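Local coordinates for Lmo2184 protein (Listeria monocytogenes serovar 1/2a, PDB 5JOQ) that probably binds heme at the cell surface, as the substrate-binding lipoprotein of an ABC transporter for iron uptake, at residues S77-D82 with K98-D103; V169-G174 with L180-H185; M173-S178 with K237-E242; A227-P232 with F268-S273; R259-D264 with E284-D289. All coordinates share one frame; numbering follows the deposited sequence. Where two conformers were deposited one is given.

Contact 1: residues S77-D82 with K98-D103; sequences SPMGPD and KTLEAD
Asp103 OD2 accepts from a water at 2.8 Å and also forms a salt bridge with Lys237 of a neighbouring subunit. The same water donates to Met79 O at 2.9 Å, so one molecule ties the backbone of a beta-hairpin turn to a helix of the N-terminal lobe. Ser77 to Gly80 is a type I turn, closed by Gly80 N on Ser77 O at 3.0 Å, and it links the antiparallel strands 73-77 and 80-81. An ST turn steadies it from within: Ser77 OG accepts from Met79 N at 3.0 Å. Direct contact between the segments is slight and apolar. Leu100, just before helix 101-110, is buried and meets Met79 at about a right angle. The Met79 chain bends at its second torsion (chi2 -63°), which carries the sulfur sidelong to the leucine methyls. Lys237 of that neighbouring subunit also packs on both Met79 and Leu100, so this small patch belongs to the subunit interface. Between the segments the sulfur sits almost evenly across the leucine fork, with Met79 SD 3.9 Å from Leu100 CD2 and 4.0 Å from Leu100 CD1.

Contact 2: residues V169-G174 with L180-H185; sequences VLILMG and LVVTEH
Leu180 and Met173 form a hydrogen-bonded antiparallel pair, with Leu180 N donating to Met173 O at 2.8 Å, nearly straight (170° at the hydrogen), and Met173 N returning the bond to Leu180 O at 2.9 Å. One step along, Leu172 and Val181 make the non-hydrogen-bonded pair, and beyond it Val182 N reaches Ile171 O at 2.9 Å. Beyond this the direct ladder stops, and a single water bridges the strands, accepting from Ile171 N at 2.8 Å and donating to Val182 O at 2.8 Å, in keeping with strand directions 131° apart, well short of antiparallel. Side chains pack on both faces of the pair. Met173 and Leu180 lie side by side, and the bend at the end of the methionine (chi3 70°) brings its CE to 3.5 Å from Leu180 CD1. Val182 packs its CB 3.5 Å from Ile171 CG2, and its CG2 branch also reaches the Met173 CB. On the Leu172 and Val181 face, Leu170 extends its CD1 methyl across Val181 CG1. Asn199 ND2 also bonds to Val182 O. This beta hairpin is an inner part of the C-terminal lobe's mixed sheet: strand 168-173 pairs with 223-227 and 198-199, strand 180-182 with 208-210, while helix 187-194 packs on Ile171 and Trp249 of helix 247-250 lies against Leu170 and Leu172.

Contact 3: residues M173-S178 with K237-E242; sequences MGVPGS and KMFDEE
Phe239 holds its CG anti to the carbonyl carbon (chi1 -69°), which sends the ring out from helix 233-245 to lie beneath Pro176, while Glu242, one helical turn on, has CG anti to the backbone N (chi1 -166°) and folds at chi2 toward the same proline. The proline ring meets the phenyl at about a right angle. Its CD stands 3.4 Å from the Phe239 ring centroid and only 7° off the normal, a CH-pi contact almost exactly over the centre of the face. Beside it Val175 CG1 touches Phe239 CE2 at 3.6 Å from an oblique direction. The carboxylate of Glu242 adds a looser touch at the proline, with OE1 3.8 Å from Pro176 CB. Away from the loop, Lys237 NZ forms a salt bridge to Asp240 OD2 at 2.8 Å, and Arg226 pairs with the other oxygen of that aspartate. Val175 also packs on Phe239 of a neighbouring subunit, so the turn takes part in an interface between copies. Ser178 N closes the turn on Val175 O at 2.9 Å, with Pro176 and Gly177 at its two central positions: a Pro-Gly type II beta turn, here in the hairpin loop between strands 168-173 and 180-182, docked on an aromatic residue of helix 233-245.

Contact 4: residues A227-P232 with F268-S273; sequences AAHGMP and FGMTAS
His229 packs tightly against the backbone of Phe268 to Met270, joining two loops that follow strands 223-227 and 260-262 and lie near the centre of the molecule. The histidine occupies the second position of a type II beta turn, Ala228 to Met231, closed by Met231 N on Ala228 O at 3.0 Å. With CG anti to the carbonyl carbon (chi1 -58°), the imidazole is carried toward the other loop. Its edge faces the Phe268 carbonyl, whose O lies in the ring plane 3.0 Å from His229 ND1. Over one face comes a backbone nitrogen: Met270 N stands 3.4 Å above the His229 ring plane, offset toward the rim. Gly269 C comes to 3.3 Å from His229 CE1 at an oblique angle. The methionine side chain begins over the ring too, its CB 4.0 Å from the His229 centroid and 22° off the normal, a CH-pi contact. Beyond that the packing slackens. Gly269 and Met270 are partly exposed, and the end of the methionine leads off toward Thr99 of the N-terminal lobe and Met173. Bacterial solute-binding proteins of this family bind their ligand between two lobes, so the loops probably border that cleft. In this crystal Glu234 of a neighbouring subunit packs on His229, and Glu241 of that subunit on Met270. Where the ring and the bent methionine diverge, Met270 SD lies 5.1 Å from the His229 centroid, oblique to it.

Contact 5: residues R259-D264 with E284-D289; sequences RVYDLD and EKMLYD
The Tyr261 ring carries Met286 over one face, with the methionine CG 3.9 Å above the ring plane and shifted toward the rim. The two side chains slide past each other in opposite directions, which takes the sulfur back over the root of the tyrosine: Met286 SD is 3.7 Å from Tyr261 CB and 4.7 Å from the Tyr261 ring centroid, 39° off the normal, an oblique Met-aromatic contact. The guanidinium of Arg259 is the second flat group. In one of its two conformers Leu287 O lies near its plane at an edge, 4.4 Å from Arg259 NH2, a distant approach on which little rests, and NH2 binds a citrate that probably came from the crystallisation liquor. The methionine chain then bends at its third torsion (chi3 -70°) and puts its methyl on Leu263. There the fit is tight, Met286 CE standing 3.3 Å from Leu263 CD2, closer than usual for two carbons. Thus one methionine spans two residues that project from alternate positions of the chain at 261 and 263. Behind the strand, Arg226 pairs with Asp262. Phe268 packs on both Leu263 and Met286, continuing the apolar layer. Such packing of a terminal helix, 276-288, on the edge strand 260-262, which runs parallel to its neighbour 223-227, belongs to the layered alpha/beta architecture of the C-terminal lobe in this family.

In the fold
Contact 2 is buried within the sheet and relies on backbone bonds; contact 3 is also buried, and it touches both neighbouring subunits. Contacts 1, 4 and 5 are only partly buried. Contacts 2 and 3 share Met173 and Gly174, so the same hairpin supplies first a ladder and then its turn. Backbone bonds from Ala227 fasten that hairpin to contact 4. Contact 4 meets contact 5 through Phe268 and, across the lobes, meets contact 1 where Met270 and Thr271 touch Thr99. Contact 1, alone in the N-terminal lobe, uses water and one apolar touch. Ring faces serve contacts 3, 4 and 5, against proline, peptide and methionine in turn.

Contact 1: residues S77-D82 with K98-D103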
# COMPACT_ATOMS: atom_id res chain seq x y z
N SER A 77 -3.89 10.50 12.48
CA SER A 77 -2.70 10.06 11.76
C SER A 77 -1.47 10.86 12.21
O SER A 77 -1.54 12.09 12.30
CB SER A 77 -2.86 10.24 10.26
OG SER A 77 -1.61 10.06 9.62
N PRO A 78 -0.34 10.20 12.46
CA PRO A 78 0.91 10.95 12.71
C PRO A 78 1.23 11.95 11.62
O PRO A 78 1.87 12.97 11.91
CB PRO A 78 1.97 9.84 12.76
CG PRO A 78 1.20 8.62 13.18
CD PRO A 78 -0.13 8.74 12.47
N MET A 79 0.85 11.67 10.37
CA MET A 79 1.21 12.54 9.26
C MET A 79 0.23 13.69 9.10
O MET A 79 0.38 14.49 8.17
CB MET A 79 1.28 11.72 7.94
CG MET A 79 2.29 10.55 7.96
SD MET A 79 3.98 11.16 8.18
CE MET A 79 4.94 9.63 8.03
N GLY A 80 -0.79 13.75 9.96
CA GLY A 80 -1.78 14.80 9.95
C GLY A 80 -2.74 14.64 11.12
O GLY A 80 -3.87 14.20 10.95
N PRO A 81 -2.29 14.95 12.34
CA PRO A 81 -3.11 14.65 13.52
C PRO A 81 -4.41 15.44 13.48
O PRO A 81 -4.50 16.48 12.81
CB PRO A 81 -2.23 15.07 14.69
CG PRO A 81 -0.78 14.93 14.14
CD PRO A 81 -0.95 15.43 12.71
N ASP A 82 -5.41 14.95 14.22
CA ASP A 82 -6.74 15.56 14.29
C ASP A 82 -6.74 16.70 15.31
O ASP A 82 -6.81 16.47 16.51
CB ASP A 82 -7.78 14.50 14.66
CG ASP A 82 -9.23 15.03 14.63
OD1 ASP A 82 -9.52 16.10 15.22
OD2 ASP A 82 -10.08 14.36 14.02
N LYS A 98 10.69 16.92 13.52
CA LYS A 98 11.22 17.94 12.61
C LYS A 98 10.81 17.67 11.18
O LYS A 98 10.50 18.60 10.42
CB LYS A 98 12.75 17.96 12.70
CG LYS A 98 13.40 19.32 12.57
CD LYS A 98 13.25 20.10 13.89
CE LYS A 98 13.36 21.61 13.67
NZ LYS A 98 12.58 22.40 14.69
N THR A 99 10.85 16.39 10.77
CA THR A 99 10.56 16.08 9.37
C THR A 99 9.12 16.42 9.00
O THR A 99 8.83 16.72 7.83
CB THR A 99 10.90 14.60 9.09
OG1 THR A 99 12.34 14.43 9.21
CG2 THR A 99 10.41 14.17 7.67
N LEU A 100 8.21 16.43 9.98
CA LEU A 100 6.83 16.84 9.77
C LEU A 100 6.55 18.31 10.09
O LEU A 100 5.42 18.75 9.94
CB LEU A 100 5.89 15.96 10.61
CG LEU A 100 5.37 14.72 9.87
CD1 LEU A 100 4.39 15.14 8.71
CD2 LEU A 100 6.54 13.90 9.32
N GLU A 101 7.56 19.09 10.50
CA GLU A 101 7.29 20.45 10.97
C GLU A 101 6.68 21.32 9.88
O GLU A 101 5.71 22.05 10.12
CB GLU A 101 8.59 21.07 11.51
CG GLU A 101 8.37 22.47 12.00
CD GLU A 101 9.62 23.04 12.69
OE1 GLU A 101 10.70 22.43 12.58
OE2 GLU A 101 9.50 24.10 13.30
N ALA A 102 7.21 21.25 8.68
CA ALA A 102 6.72 22.09 7.61
C ALA A 102 5.26 21.80 7.33
O ALA A 102 4.49 22.69 7.08
CB ALA A 102 7.57 21.93 6.36
N ASP A 103 4.89 20.54 7.36
CA ASP A 103 3.52 20.15 7.17
C ASP A 103 2.54 20.54 8.27
O ASP A 103 1.44 20.97 8.00
CB ASP A 103 3.41 18.65 6.98
CG ASP A 103 3.95 18.19 5.65
OD1 ASP A 103 4.24 19.05 4.81
OD2 ASP A 103 4.08 16.98 5.46
O HOH W 1 2.09 15.05 5.91

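Contact 2: residues V169-G174 with L180-H185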
# COMPACT_ATOMS: atom_id res chain seq x y z
N VAL A 169 28.15 2.35 -0.49
CA VAL A 169 26.72 2.09 -0.50
C VAL A 169 25.86 3.16 -1.15
O VAL A 169 26.08 4.32 -0.96
CB VAL A 169 26.20 1.91 0.95
CG1 VAL A 169 24.73 1.51 0.97
CG2 VAL A 169 27.07 0.96 1.74
N LEU A 170 24.86 2.72 -1.91
CA LEU A 170 23.90 3.62 -2.50
C LEU A 170 22.57 3.33 -1.80
O LEU A 170 22.14 2.19 -1.75
CB LEU A 170 23.78 3.42 -4.00
CG LEU A 170 22.53 4.01 -4.65
CD1 LEU A 170 22.44 5.49 -4.36
CD2 LEU A 170 22.50 3.75 -6.14
N ILE A 171 21.95 4.36 -1.25
CA ILE A 171 20.70 4.21 -0.53
C ILE A 171 19.55 4.86 -1.33
O ILE A 171 19.60 6.03 -1.65
CB ILE A 171 20.74 4.86 0.86
CG1 ILE A 171 21.96 4.44 1.66
CG2 ILE A 171 19.50 4.53 1.66
CD1 ILE A 171 22.24 5.34 2.82
N LEU A 172 18.51 4.09 -1.63
CA LEU A 172 17.39 4.60 -2.42
C LEU A 172 16.13 4.54 -1.57
O LEU A 172 15.93 3.57 -0.84
CB LEU A 172 17.18 3.76 -3.70
CG LEU A 172 18.37 3.69 -4.68
CD1 LEU A 172 18.04 2.73 -5.84
CD2 LEU A 172 18.71 5.09 -5.19
N MET A 173 15.29 5.57 -1.65
CA MET A 173 14.00 5.60 -0.96
C MET A 173 12.93 5.87 -2.01
O MET A 173 13.03 6.86 -2.73
CB MET A 173 13.97 6.71 0.12
CG MET A 173 12.67 6.80 0.82
SD MET A 173 12.58 8.16 2.01
CE MET A 173 12.53 9.65 1.00
N GLY A 174 11.89 5.04 -2.07
CA GLY A 174 10.78 5.37 -2.95
C GLY A 174 10.27 4.18 -3.74
O GLY A 174 10.37 3.04 -3.26
N LEU A 180 14.49 8.36 -4.60
CA LEU A 180 15.38 9.39 -4.07
C LEU A 180 16.68 8.77 -3.58
O LEU A 180 16.68 7.68 -3.00
CB LEU A 180 14.73 10.12 -2.90
CG LEU A 180 13.50 10.95 -3.29
CD1 LEU A 180 12.78 11.44 -2.04
CD2 LEU A 180 13.93 12.15 -4.12
N VAL A 181 17.79 9.50 -3.73
CA VAL A 181 19.05 9.12 -3.11
C VAL A 181 19.08 9.64 -1.68
O VAL A 181 18.78 10.81 -1.44
CB VAL A 181 20.23 9.68 -3.92
CG1 VAL A 181 21.54 9.32 -3.23
CG2 VAL A 181 20.19 9.09 -5.32
N VAL A 182 19.41 8.77 -0.73
CA VAL A 182 19.40 9.13 0.70
C VAL A 182 20.83 9.44 1.11
O VAL A 182 21.74 8.62 0.89
CB VAL A 182 18.82 7.99 1.57
CG1 VAL A 182 18.74 8.41 3.01
CG2 VAL A 182 17.38 7.56 1.08
N THR A 183 21.06 10.63 1.68
CA THR A 183 22.39 11.01 2.12
C THR A 183 22.63 10.67 3.59
O THR A 183 21.73 10.24 4.31
CB THR A 183 22.62 12.51 1.94
OG1 THR A 183 21.89 13.21 2.97
CG2 THR A 183 22.15 12.98 0.52
N GLU A 184 23.85 10.95 4.06
CA GLU A 184 24.20 10.80 5.47
C GLU A 184 23.32 11.67 6.37
O GLU A 184 23.27 11.43 7.58
CB GLU A 184 25.68 11.20 5.70
CG GLU A 184 25.92 12.70 5.47
CD GLU A 184 27.40 13.08 5.50
OE1 GLU A 184 28.12 12.48 6.34
OE2 GLU A 184 27.82 13.97 4.68
N HIS A 185 22.66 12.69 5.81
CA HIS A 185 21.88 13.60 6.66
C HIS A 185 20.51 13.08 7.04
O HIS A 185 19.82 13.73 7.86
CB HIS A 185 21.73 14.99 6.01
CG HIS A 185 23.04 15.61 5.64
ND1 HIS A 185 24.00 15.93 6.58
CD2 HIS A 185 23.56 15.94 4.44
CE1 HIS A 185 25.06 16.43 5.97
NE2 HIS A 185 24.81 16.46 4.67
O HOH W 2 23.00 6.99 -1.07

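Contact 3: residues M173-S178 with K237-E242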
# COMPACT_ATOMS: atom_id res chain seq x y z
N MET A 173 15.29 5.57 -1.65
CA MET A 173 14.00 5.60 -0.96
C MET A 173 12.93 5.87 -2.01
O MET A 173 13.03 6.86 -2.73
CB MET A 173 13.97 6.71 0.12
CG MET A 173 12.67 6.80 0.82
SD MET A 173 12.58 8.16 2.01
CE MET A 173 12.53 9.65 1.00
N GLY A 174 11.89 5.04 -2.07
CA GLY A 174 10.78 5.37 -2.95
C GLY A 174 10.27 4.18 -3.74
O GLY A 174 10.37 3.04 -3.26
N VAL A 175 9.75 4.43 -4.95
CA VAL A 175 9.15 3.41 -5.80
C VAL A 175 9.71 3.57 -7.21
O VAL A 175 10.29 4.61 -7.56
CB VAL A 175 7.60 3.51 -5.80
CG1 VAL A 175 7.06 3.46 -4.36
CG2 VAL A 175 7.14 4.78 -6.46
N PRO A 176 9.53 2.54 -8.05
CA PRO A 176 10.13 2.57 -9.39
C PRO A 176 9.82 3.87 -10.11
O PRO A 176 8.71 4.40 -10.03
CB PRO A 176 9.47 1.37 -10.10
CG PRO A 176 9.18 0.42 -8.99
CD PRO A 176 8.79 1.29 -7.81
N GLY A 177 10.84 4.42 -10.78
CA GLY A 177 10.69 5.68 -11.50
C GLY A 177 10.88 6.93 -10.67
O GLY A 177 11.12 8.01 -11.23
N SER A 178 10.82 6.84 -9.33
CA SER A 178 10.92 8.06 -8.53
C SER A 178 11.83 7.89 -7.31
O SER A 178 11.68 8.63 -6.33
CB SER A 178 9.53 8.53 -8.08
OG SER A 178 8.79 7.45 -7.50
N LYS A 237 8.45 -6.73 -3.27
CA LYS A 237 9.00 -7.83 -4.04
C LYS A 237 8.79 -7.58 -5.53
O LYS A 237 9.64 -7.81 -6.32
CB LYS A 237 8.43 -9.17 -3.62
CG LYS A 237 9.06 -10.34 -4.34
CD LYS A 237 10.58 -10.29 -4.30
CE LYS A 237 11.21 -11.41 -5.11
NZ LYS A 237 12.69 -11.39 -5.16
N MET A 238 7.62 -7.09 -5.87
CA MET A 238 7.27 -6.79 -7.24
C MET A 238 8.23 -5.71 -7.75
O MET A 238 8.72 -5.78 -8.86
CB MET A 238 5.82 -6.31 -7.25
CG MET A 238 5.21 -5.93 -8.56
SD MET A 238 3.41 -5.81 -8.47
CE MET A 238 3.15 -4.51 -7.29
N PHE A 239 8.52 -4.72 -6.91
CA PHE A 239 9.44 -3.66 -7.30
C PHE A 239 10.81 -4.27 -7.56
O PHE A 239 11.48 -3.88 -8.47
CB PHE A 239 9.58 -2.60 -6.21
CG PHE A 239 8.36 -1.75 -5.98
CD1 PHE A 239 7.28 -1.73 -6.85
CD2 PHE A 239 8.31 -0.93 -4.88
CE1 PHE A 239 6.19 -0.93 -6.59
CE2 PHE A 239 7.24 -0.13 -4.62
CZ PHE A 239 6.18 -0.13 -5.48
N ASP A 240 11.20 -5.23 -6.73
CA ASP A 240 12.51 -5.90 -6.86
C ASP A 240 12.63 -6.52 -8.24
O ASP A 240 13.67 -6.40 -8.91
CB ASP A 240 12.69 -6.96 -5.77
CG ASP A 240 13.95 -7.82 -5.98
OD1 ASP A 240 15.06 -7.26 -5.96
OD2 ASP A 240 13.80 -9.04 -6.24
N GLU A 241 11.58 -7.24 -8.68
CA GLU A 241 11.62 -7.80 -10.03
C GLU A 241 11.74 -6.70 -11.09
O GLU A 241 12.39 -6.90 -12.12
CB GLU A 241 10.36 -8.63 -10.33
CG GLU A 241 10.13 -9.79 -9.41
CD GLU A 241 11.14 -10.92 -9.56
OE1 GLU A 241 11.87 -11.05 -10.57
OE2 GLU A 241 11.16 -11.74 -8.63
N GLU A 242 11.08 -5.56 -10.89
CA GLU A 242 11.14 -4.51 -11.90
C GLU A 242 12.55 -3.91 -11.99
O GLU A 242 13.07 -3.69 -13.10
CB GLU A 242 10.11 -3.42 -11.58
CG GLU A 242 9.88 -2.46 -12.79
CD GLU A 242 11.03 -1.43 -13.03
OE1 GLU A 242 11.67 -0.97 -12.06
OE2 GLU A 242 11.26 -1.06 -14.21

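Contact 4: residues A227-P232 with F268-S273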
# COMPACT_ATOMS: atom_id res chain seq x y z
N ALA A 227 14.47 1.40 0.43
CA ALA A 227 13.44 1.53 1.46
C ALA A 227 12.16 2.04 0.80
O ALA A 227 12.18 3.07 0.13
CB ALA A 227 13.87 2.51 2.57
N ALA A 228 11.05 1.33 1.02
CA ALA A 228 9.73 1.81 0.61
C ALA A 228 8.89 1.89 1.87
O ALA A 228 8.13 0.97 2.17
CB ALA A 228 9.12 0.89 -0.44
N HIS A 229 9.07 2.97 2.64
CA HIS A 229 8.47 3.06 3.96
C HIS A 229 6.95 2.93 3.89
O HIS A 229 6.30 3.63 3.11
CB HIS A 229 8.86 4.40 4.58
CG HIS A 229 10.36 4.59 4.68
ND1 HIS A 229 11.16 3.78 5.44
CD2 HIS A 229 11.19 5.51 4.11
CE1 HIS A 229 12.42 4.18 5.35
NE2 HIS A 229 12.46 5.24 4.56
N GLY A 230 6.38 2.05 4.71
CA GLY A 230 4.94 1.82 4.75
C GLY A 230 4.40 0.87 3.70
O GLY A 230 3.21 0.54 3.74
N MET A 231 5.20 0.44 2.78
CA MET A 231 4.65 -0.32 1.65
C MET A 231 4.63 -1.82 1.97
O MET A 231 5.60 -2.33 2.54
CB MET A 231 5.51 -0.06 0.41
CG MET A 231 4.94 -0.54 -0.88
SD MET A 231 3.52 0.48 -1.42
CE MET A 231 4.37 1.87 -2.13
N PRO A 232 3.56 -2.55 1.63
CA PRO A 232 3.54 -3.99 1.91
C PRO A 232 4.70 -4.70 1.22
O PRO A 232 5.08 -4.35 0.09
CB PRO A 232 2.19 -4.47 1.35
CG PRO A 232 1.32 -3.22 1.30
CD PRO A 232 2.32 -2.10 0.95
N PHE A 268 13.11 -0.41 9.54
CA PHE A 268 13.84 0.76 9.04
C PHE A 268 12.83 1.86 8.64
O PHE A 268 12.40 1.92 7.48
CB PHE A 268 14.70 0.37 7.83
CG PHE A 268 15.84 -0.57 8.17
CD1 PHE A 268 17.07 -0.06 8.54
CD2 PHE A 268 15.67 -1.93 8.08
CE1 PHE A 268 18.14 -0.91 8.86
CE2 PHE A 268 16.73 -2.82 8.39
CZ PHE A 268 17.96 -2.29 8.79
N GLY A 269 12.48 2.73 9.56
CA GLY A 269 11.61 3.83 9.19
C GLY A 269 12.38 5.00 8.59
O GLY A 269 13.61 5.01 8.56
N MET A 270 11.63 6.01 8.12
CA MET A 270 12.26 7.19 7.52
C MET A 270 13.03 8.00 8.55
O MET A 270 14.02 8.66 8.20
CB MET A 270 11.20 8.08 6.85
CG MET A 270 11.74 8.82 5.64
SD MET A 270 10.42 9.68 4.71
CE MET A 270 10.37 11.18 5.70
N THR A 271 12.57 8.02 9.80
CA THR A 271 13.26 8.74 10.86
C THR A 271 13.49 7.82 12.05
O THR A 271 12.95 6.70 12.11
CB THR A 271 12.49 9.99 11.29
OG1 THR A 271 11.14 9.64 11.64
CG2 THR A 271 12.47 11.02 10.14
N ALA A 272 14.31 8.30 13.01
CA ALA A 272 14.87 7.47 14.06
C ALA A 272 13.80 7.04 15.05
O ALA A 272 12.80 7.74 15.25
CB ALA A 272 15.99 8.24 14.82
N SER A 273 14.08 5.95 15.74
CA SER A 273 13.26 5.40 16.81
C SER A 273 14.10 4.51 17.73
O SER A 273 15.27 4.30 17.49
CB SER A 273 12.06 4.65 16.27
OG SER A 273 12.43 3.41 15.75

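Contact 5: residues R259-D264 with E284-D289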
# COMPACT_ATOMS: atom_id res chain seq x y z
N ARG A 259 23.80 -7.85 -4.82
CA ARG A 259 24.08 -7.06 -3.62
C ARG A 259 23.08 -5.90 -3.49
O ARG A 259 23.45 -4.77 -3.17
CB ARG A 259 25.52 -6.54 -3.67
CG ARG A 259 26.60 -7.66 -3.91
CD ARG A 259 28.04 -7.18 -3.62
NE ARG A 259 28.29 -6.93 -2.20
CZ ARG A 259 29.44 -6.48 -1.68
NH1 ARG A 259 30.46 -6.24 -2.47
NH2 ARG A 259 29.56 -6.28 -0.37
N VAL A 260 21.80 -6.18 -3.73
CA VAL A 260 20.73 -5.21 -3.58
C VAL A 260 19.80 -5.74 -2.50
O VAL A 260 19.34 -6.88 -2.59
CB VAL A 260 19.97 -4.99 -4.90
CG1 VAL A 260 18.91 -3.87 -4.71
CG2 VAL A 260 20.94 -4.69 -6.06
N TYR A 261 19.54 -4.92 -1.47
CA TYR A 261 18.72 -5.35 -0.34
C TYR A 261 17.54 -4.42 -0.19
O TYR A 261 17.68 -3.20 -0.28
CB TYR A 261 19.54 -5.33 0.97
CG TYR A 261 20.74 -6.22 0.91
CD1 TYR A 261 21.95 -5.75 0.45
CD2 TYR A 261 20.65 -7.56 1.30
CE1 TYR A 261 23.08 -6.58 0.37
CE2 TYR A 261 21.79 -8.42 1.24
CZ TYR A 261 22.99 -7.92 0.74
OH TYR A 261 24.11 -8.73 0.65
N ASP A 262 16.39 -4.99 0.13
CA ASP A 262 15.23 -4.21 0.56
C ASP A 262 15.24 -4.12 2.07
O ASP A 262 15.27 -5.16 2.76
CB ASP A 262 13.95 -4.85 0.06
CG ASP A 262 13.82 -4.73 -1.43
OD1 ASP A 262 13.83 -3.56 -1.88
OD2 ASP A 262 13.79 -5.76 -2.12
N LEU A 263 15.22 -2.92 2.60
CA LEU A 263 15.28 -2.74 4.04
C LEU A 263 13.90 -3.03 4.62
O LEU A 263 12.90 -2.46 4.18
CB LEU A 263 15.71 -1.31 4.39
CG LEU A 263 17.12 -0.93 3.94
CD1 LEU A 263 17.37 0.54 4.31
CD2 LEU A 263 18.20 -1.82 4.62
N ASP A 264 13.85 -3.91 5.61
CA ASP A 264 12.56 -4.27 6.20
C ASP A 264 11.85 -2.99 6.66
O ASP A 264 12.30 -2.34 7.59
CB ASP A 264 12.72 -5.21 7.38
CG ASP A 264 11.39 -5.62 7.99
OD1 ASP A 264 10.32 -5.12 7.56
OD2 ASP A 264 11.43 -6.44 8.93
N GLU A 284 24.57 -4.00 9.91
CA GLU A 284 25.90 -4.60 9.93
C GLU A 284 25.90 -5.95 9.22
O GLU A 284 26.86 -6.27 8.51
CB GLU A 284 26.38 -4.73 11.38
CG GLU A 284 27.78 -5.23 11.49
CD GLU A 284 28.21 -5.56 12.93
OE1 GLU A 284 27.50 -5.18 13.90
OE2 GLU A 284 29.27 -6.22 13.05
N LYS A 285 24.82 -6.73 9.35
CA LYS A 285 24.74 -8.02 8.66
C LYS A 285 24.72 -7.84 7.15
O LYS A 285 25.42 -8.57 6.43
CB LYS A 285 23.49 -8.78 9.10
CG LYS A 285 23.56 -9.34 10.51
CD LYS A 285 22.31 -10.12 10.87
CE LYS A 285 22.24 -10.34 12.38
NZ LYS A 285 20.84 -10.59 12.84
N MET A 286 23.95 -6.88 6.66
CA MET A 286 23.85 -6.65 5.22
C MET A 286 25.16 -6.13 4.64
O MET A 286 25.52 -6.49 3.52
CB MET A 286 22.73 -5.65 4.94
CG MET A 286 21.35 -6.28 4.97
SD MET A 286 20.06 -5.06 4.67
CE MET A 286 20.12 -4.09 6.15
N LEU A 287 25.85 -5.23 5.35
CA LEU A 287 27.04 -4.61 4.79
C LEU A 287 28.22 -5.56 4.74
O LEU A 287 29.09 -5.41 3.87
CB LEU A 287 27.42 -3.36 5.60
CG LEU A 287 26.42 -2.21 5.54
CD1 LEU A 287 27.05 -0.93 6.18
CD2 LEU A 287 25.96 -1.99 4.11
N TYR A 288 28.30 -6.52 5.66
CA TYR A 288 29.48 -7.39 5.75
C TYR A 288 29.20 -8.88 5.61
O TYR A 288 30.13 -9.61 5.25
CB TYR A 288 30.22 -7.16 7.08
CG TYR A 288 30.55 -5.70 7.27
CD1 TYR A 288 31.65 -5.13 6.64
CD2 TYR A 288 29.73 -4.89 8.05
CE1 TYR A 288 31.93 -3.77 6.77
CE2 TYR A 288 29.99 -3.53 8.18
CZ TYR A 288 31.10 -2.98 7.55
OH TYR A 288 31.35 -1.61 7.66
N ASP A 289 28.00 -9.35 5.91
CA ASP A 289 27.71 -10.78 5.85
C ASP A 289 27.53 -11.27 4.42
O ASP A 289 27.90 -12.41 4.10
CB ASP A 289 26.45 -11.13 6.66
CG ASP A 289 26.70 -11.16 8.17
OD1 ASP A 289 27.73 -10.61 8.62
OD2 ASP A 289 25.85 -11.73 8.90